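Local atomic coordinates of arginase (Trypanosoma brucei brucei, PDB entry 4RHJ), a protein that is of unknown function but adopts the arginase-deacetylase fold, having evolved without the binuclear manganese cluster of true arginases. Residues D162-S175 with K191-D205. Sequence-based numbering, arbitrary orientation. Where two conformers were deposited one is given.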
loop_
_atom_site.group_PDB
_atom_site.type_symbol
_atom_site.label_atom_id
_atom_site.label_comp_id
_atom_site.label_asym_id
_atom_site.label_seq_id
_atom_site.Cartn_x
_atom_site.Cartn_y
_atom_site.Cartn_z
ATOM N N ASP A 162 -32.594 3.051 -19.877
ATOM C CA ASP A 162 -31.547 2.037 -19.991
ATOM C C ASP A 162 -30.549 2.139 -18.832
ATOM O O ASP A 162 -29.879 3.156 -18.686
ATOM C CB ASP A 162 -30.806 2.184 -21.322
ATOM C CG ASP A 162 -31.689 1.907 -22.518
ATOM O OD1 ASP A 162 -32.617 1.078 -22.392
ATOM O OD2 ASP A 162 -31.447 2.515 -23.588
ATOM N N ILE A 163 -30.444 1.095 -18.016
ATOM C CA ILE A 163 -29.513 1.115 -16.886
ATOM C C ILE A 163 -28.256 0.304 -17.155
ATOM O O ILE A 163 -28.331 -0.877 -17.473
ATOM C CB ILE A 163 -30.158 0.567 -15.604
ATOM C CG1 ILE A 163 -31.450 1.329 -15.283
ATOM C CG2 ILE A 163 -29.155 0.609 -14.454
ATOM C CD1 ILE A 163 -32.218 0.772 -14.105
ATOM N N VAL A 164 -27.099 0.939 -17.024
ATOM C CA VAL A 164 -25.849 0.200 -17.103
ATOM C C VAL A 164 -25.209 0.197 -15.732
ATOM O O VAL A 164 -25.643 0.918 -14.845
ATOM C CB VAL A 164 -24.885 0.786 -18.136
ATOM C CG1 VAL A 164 -25.646 1.184 -19.389
ATOM C CG2 VAL A 164 -24.128 1.971 -17.556
ATOM N N ILE A 165 -24.188 -0.630 -15.564
ATOM C CA ILE A 165 -23.519 -0.773 -14.278
ATOM C C ILE A 165 -22.008 -0.727 -14.445
ATOM O O ILE A 165 -21.458 -1.387 -15.314
ATOM C CB ILE A 165 -23.918 -2.095 -13.573
ATOM C CG1 ILE A 165 -25.396 -2.062 -13.174
ATOM C CG2 ILE A 165 -23.064 -2.331 -12.345
ATOM C CD1 ILE A 165 -25.815 -3.210 -12.303
ATOM N N VAL A 166 -21.342 0.070 -13.619
ATOM C CA VAL A 166 -19.881 0.057 -13.573
ATOM C C VAL A 166 -19.438 -0.719 -12.322
ATOM O O VAL A 166 -19.544 -0.207 -11.210
ATOM C CB VAL A 166 -19.292 1.478 -13.576
ATOM C CG1 VAL A 166 -17.784 1.431 -13.417
ATOM C CG2 VAL A 166 -19.629 2.182 -14.865
ATOM N N HIS A 167 -18.972 -1.960 -12.503
ATOM C CA HIS A 167 -18.710 -2.862 -11.363
ATOM C C HIS A 167 -17.221 -3.026 -11.054
ATOM O O HIS A 167 -16.444 -3.520 -11.867
ATOM C CB HIS A 167 -19.349 -4.255 -11.592
ATOM C CG HIS A 167 -19.140 -5.219 -10.455
ATOM N ND1 HIS A 167 -18.584 -6.467 -10.631
ATOM C CD2 HIS A 167 -19.385 -5.104 -9.125
ATOM C CE1 HIS A 167 -18.511 -7.086 -9.463
ATOM N NE2 HIS A 167 -18.993 -6.280 -8.538
ATOM N N PHE A 168 -16.854 -2.620 -9.847
ATOM C CA PHE A 168 -15.491 -2.711 -9.330
ATOM C C PHE A 168 -15.301 -3.838 -8.321
ATOM O O PHE A 168 -15.696 -3.719 -7.173
ATOM C CB PHE A 168 -15.086 -1.403 -8.638
ATOM C CG PHE A 168 -15.094 -0.193 -9.533
ATOM C CD1 PHE A 168 -13.995 0.120 -10.302
ATOM C CD2 PHE A 168 -16.195 0.664 -9.550
ATOM C CE1 PHE A 168 -14.011 1.237 -11.111
ATOM C CE2 PHE A 168 -16.218 1.777 -10.337
ATOM C CZ PHE A 168 -15.125 2.075 -11.116
ATOM N N SER A 169 -14.635 -4.902 -8.722
ATOM C CA SER A 169 -14.395 -5.995 -7.806
ATOM C C SER A 169 -13.174 -6.776 -8.218
ATOM O O SER A 169 -12.704 -6.625 -9.343
ATOM C CB SER A 169 -15.606 -6.909 -7.758
ATOM O OG SER A 169 -15.460 -7.847 -6.729
ATOM N N ALA A 170 -12.678 -7.621 -7.321
ATOM C CA ALA A 170 -11.601 -8.554 -7.645
ATOM C C ALA A 170 -12.098 -9.728 -8.477
ATOM O O ALA A 170 -11.321 -10.381 -9.184
ATOM C CB ALA A 170 -10.960 -9.054 -6.396
ATOM N N ARG A 171 -13.399 -9.996 -8.379
ATOM C CA ARG A 171 -14.062 -11.056 -9.148
ATOM C C ARG A 171 -15.243 -10.502 -9.928
ATOM O O ARG A 171 -15.880 -9.561 -9.486
ATOM C CB ARG A 171 -14.556 -12.175 -8.231
ATOM C CG ARG A 171 -15.671 -11.742 -7.314
ATOM C CD ARG A 171 -15.634 -12.449 -5.952
ATOM N NE ARG A 171 -14.582 -11.963 -5.053
ATOM C CZ ARG A 171 -13.389 -12.540 -4.898
ATOM N NH1 ARG A 171 -13.084 -13.621 -5.597
ATOM N NH2 ARG A 171 -12.498 -12.038 -4.052
ATOM N N PRO A 172 -15.550 -11.100 -11.087
ATOM C CA PRO A 172 -16.692 -10.659 -11.896
ATOM C C PRO A 172 -18.005 -10.803 -11.154
ATOM O O PRO A 172 -18.928 -10.058 -11.445
ATOM C CB PRO A 172 -16.647 -11.587 -13.113
ATOM C CG PRO A 172 -15.258 -12.048 -13.198
ATOM C CD PRO A 172 -14.755 -12.130 -11.779
ATOM N N SER A 173 -18.075 -11.748 -10.218
ATOM C CA SER A 173 -19.266 -11.966 -9.402
ATOM C C SER A 173 -20.496 -12.224 -10.285
ATOM O O SER A 173 -21.511 -11.546 -10.178
ATOM C CB SER A 173 -19.501 -10.770 -8.475
ATOM O OG SER A 173 -20.345 -11.097 -7.385
ATOM N N VAL A 174 -20.384 -13.222 -11.158
ATOM C CA VAL A 174 -21.416 -13.517 -12.148
ATOM C C VAL A 174 -21.586 -15.011 -12.446
ATOM O O VAL A 174 -22.580 -15.418 -13.055
ATOM C CB VAL A 174 -21.123 -12.805 -13.484
ATOM C CG1 VAL A 174 -21.358 -11.297 -13.365
ATOM C CG2 VAL A 174 -19.707 -13.106 -13.932
ATOM N N SER A 175 -20.617 -15.819 -12.029
ATOM C CA SER A 175 -20.674 -17.266 -12.230
ATOM C C SER A 175 -21.844 -17.858 -11.472
ATOM O O SER A 175 -22.459 -18.809 -11.930
ATOM C CB SER A 175 -19.376 -17.931 -11.777
ATOM O OG SER A 175 -19.582 -18.714 -10.617
ATOM N N LYS A 191 -28.525 -3.020 -19.865
ATOM C CA LYS A 191 -28.165 -2.842 -21.266
ATOM C C LYS A 191 -26.638 -2.907 -21.429
ATOM O O LYS A 191 -26.115 -2.747 -22.534
ATOM C CB LYS A 191 -28.716 -1.518 -21.802
ATOM C CG LYS A 191 -29.294 -1.587 -23.216
ATOM C CD LYS A 191 -30.704 -2.186 -23.238
ATOM C CE LYS A 191 -31.352 -2.017 -24.615
ATOM N NZ LYS A 191 -32.750 -2.547 -24.717
ATOM N N GLY A 192 -25.929 -3.144 -20.324
ATOM C CA GLY A 192 -24.482 -3.293 -20.361
ATOM C C GLY A 192 -23.802 -3.353 -19.004
ATOM O O GLY A 192 -24.280 -2.752 -18.050
ATOM N N VAL A 193 -22.687 -4.082 -18.930
ATOM C CA VAL A 193 -21.864 -4.143 -17.723
ATOM C C VAL A 193 -20.398 -3.817 -17.995
ATOM O O VAL A 193 -19.745 -4.459 -18.807
ATOM C CB VAL A 193 -21.919 -5.534 -17.054
ATOM C CG1 VAL A 193 -20.961 -5.595 -15.865
ATOM C CG2 VAL A 193 -23.335 -5.865 -16.609
ATOM N N VAL A 194 -19.895 -2.814 -17.290
ATOM C CA VAL A 194 -18.485 -2.479 -17.296
ATOM C C VAL A 194 -17.837 -2.986 -16.005
ATOM O O VAL A 194 -18.077 -2.450 -14.927
ATOM C CB VAL A 194 -18.280 -0.955 -17.437
ATOM C CG1 VAL A 194 -16.857 -0.636 -17.758
ATOM C CG2 VAL A 194 -19.188 -0.386 -18.529
ATOM N N SER A 195 -17.038 -4.039 -16.109
ATOM C CA SER A 195 -16.389 -4.613 -14.933
ATOM C C SER A 195 -14.922 -4.236 -14.846
ATOM O O SER A 195 -14.125 -4.596 -15.705
ATOM C CB SER A 195 -16.534 -6.124 -14.940
ATOM O OG SER A 195 -17.828 -6.484 -14.494
ATOM N N VAL A 196 -14.562 -3.528 -13.785
ATOM C CA VAL A 196 -13.223 -2.962 -13.665
ATOM C C VAL A 196 -12.456 -3.574 -12.482
ATOM O O VAL A 196 -13.018 -3.788 -11.416
ATOM C CB VAL A 196 -13.293 -1.409 -13.517
ATOM C CG1 VAL A 196 -11.900 -0.788 -13.495
ATOM C CG2 VAL A 196 -14.129 -0.789 -14.641
ATOM N N GLY A 197 -11.175 -3.871 -12.676
ATOM C CA GLY A 197 -10.350 -4.356 -11.587
ATOM C C GLY A 197 -10.310 -5.856 -11.353
ATOM O O GLY A 197 -9.559 -6.299 -10.498
ATOM N N ASN A 198 -11.082 -6.633 -12.110
ATOM C CA ASN A 198 -11.126 -8.091 -11.950
ATOM C C ASN A 198 -9.735 -8.739 -11.961
ATOM O O ASN A 198 -8.912 -8.416 -12.811
ATOM C CB ASN A 198 -11.985 -8.726 -13.054
ATOM C CG ASN A 198 -13.472 -8.588 -12.812
ATOM O OD1 ASN A 198 -14.262 -9.284 -13.435
ATOM N ND2 ASN A 198 -13.863 -7.691 -11.915
ATOM N N ARG A 199 -9.465 -9.643 -11.020
ATOM C CA ARG A 199 -8.212 -10.410 -11.065
ATOM C C ARG A 199 -8.356 -11.864 -10.611
ATOM O O ARG A 199 -7.380 -12.594 -10.555
ATOM C CB ARG A 199 -7.112 -9.711 -10.249
ATOM C CG ARG A 199 -7.466 -9.349 -8.816
ATOM C CD ARG A 199 -6.465 -8.344 -8.221
ATOM N NE ARG A 199 -6.772 -8.049 -6.825
ATOM C CZ ARG A 199 -7.641 -7.131 -6.419
ATOM N NH1 ARG A 199 -8.270 -6.370 -7.297
ATOM N NH2 ARG A 199 -7.851 -6.969 -5.118
ATOM N N GLN A 200 -9.587 -12.273 -10.325
ATOM C CA GLN A 200 -9.893 -13.669 -10.051
ATOM C C GLN A 200 -10.978 -14.119 -11.020
ATOM O O GLN A 200 -12.164 -14.060 -10.706
ATOM C CB GLN A 200 -10.362 -13.853 -8.608
ATOM C CG GLN A 200 -10.510 -15.305 -8.190
ATOM C CD GLN A 200 -11.235 -15.459 -6.869
ATOM O OE1 GLN A 200 -11.065 -14.651 -5.958
ATOM N NE2 GLN A 200 -12.053 -16.497 -6.760
ATOM N N VAL A 201 -10.563 -14.555 -12.205
ATOM C CA VAL A 201 -11.495 -14.876 -13.260
ATOM C C VAL A 201 -11.433 -16.368 -13.568
ATOM O O VAL A 201 -10.382 -16.912 -13.886
ATOM C CB VAL A 201 -11.198 -14.054 -14.538
ATOM C CG1 VAL A 201 -12.347 -14.150 -15.510
ATOM C CG2 VAL A 201 -10.944 -12.617 -14.205
ATOM N N SER A 202 -12.568 -17.038 -13.443
ATOM C CA SER A 202 -12.643 -18.442 -13.795
ATOM C C SER A 202 -13.213 -18.591 -15.207
ATOM O O SER A 202 -13.567 -17.609 -15.858
ATOM C CB SER A 202 -13.483 -19.205 -12.782
ATOM O OG SER A 202 -14.808 -18.743 -12.753
ATOM N N SER A 203 -13.281 -19.825 -15.685
ATOM C CA SER A 203 -13.848 -20.114 -16.985
ATOM C C SER A 203 -15.348 -19.886 -16.948
ATOM O O SER A 203 -15.968 -19.670 -17.975
ATOM C CB SER A 203 -13.534 -21.550 -17.397
ATOM O OG SER A 203 -12.154 -21.824 -17.240
ATOM N N GLU A 204 -15.925 -19.949 -15.752
ATOM C CA GLU A 204 -17.328 -19.615 -15.554
ATOM C C GLU A 204 -17.583 -18.137 -15.831
ATOM O O GLU A 204 -18.558 -17.771 -16.480
ATOM C CB GLU A 204 -17.768 -19.960 -14.130
ATOM C CG GLU A 204 -18.098 -21.423 -13.904
ATOM C CD GLU A 204 -19.547 -21.742 -14.199
ATOM O OE1 GLU A 204 -20.040 -22.788 -13.724
ATOM O OE2 GLU A 204 -20.197 -20.944 -14.905
ATOM N N ASP A 205 -16.699 -17.286 -15.336
ATOM C CA ASP A 205 -16.838 -15.851 -15.545
ATOM C C ASP A 205 -16.606 -15.468 -17.002
ATOM O O ASP A 205 -17.305 -14.607 -17.527
ATOM C CB ASP A 205 -15.872 -15.083 -14.648
ATOM C CG ASP A 205 -16.110 -15.339 -13.173
ATOM O OD1 ASP A 205 -17.282 -15.510 -12.778
ATOM O OD2 ASP A 205 -15.122 -15.362 -12.406
HETATM O O HOH W 1 -17.866 -14.816 -10.229
#
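H167 and V194 lie on neighbouring parallel strands, and H167 N donates to V194 O at 2.6 Å within the beta-alpha-beta unit strand 163-168, helix 180-186, strand 190-196 of the arginase-deacetylase fold. Beta-branched V166, V194 and V196 share one sheet face and suit extended backbone; there the F168 ring lies alongside V196, CD1 3.6 Å from V196 CB. Beyond the strand ends the loops stay joined, since A170 O accepts both R199 N (2.7 Å) and Q200 N. The small methyl of A170 fits over the centre of the R199 guanidinium, whose nitrogens reach the carbonyls of S246, V247 and V260. Nearby, S169 OG is hydrogen-bonded to S246 OG and to D244 OD2, D244 being a manganese-binding residue although no metal is bound here.

From CB outward, N198 places CG beside the backbone N (chi1 -78°), 3.7 Å from P172 N; ND2 donates to S169 O at 3.0 Å from above the carbonyl plane, while OD1 lies against P172, CG being its nearest atom, and accepts a hydrogen bond from R209 NH2, so an amide suits this place. P172 also packs across D205, a carboxylate suited to gripping S202 N at the helix start through OD2, while OD1 takes a 2.7 Å bond from a water that accepts from V174 N.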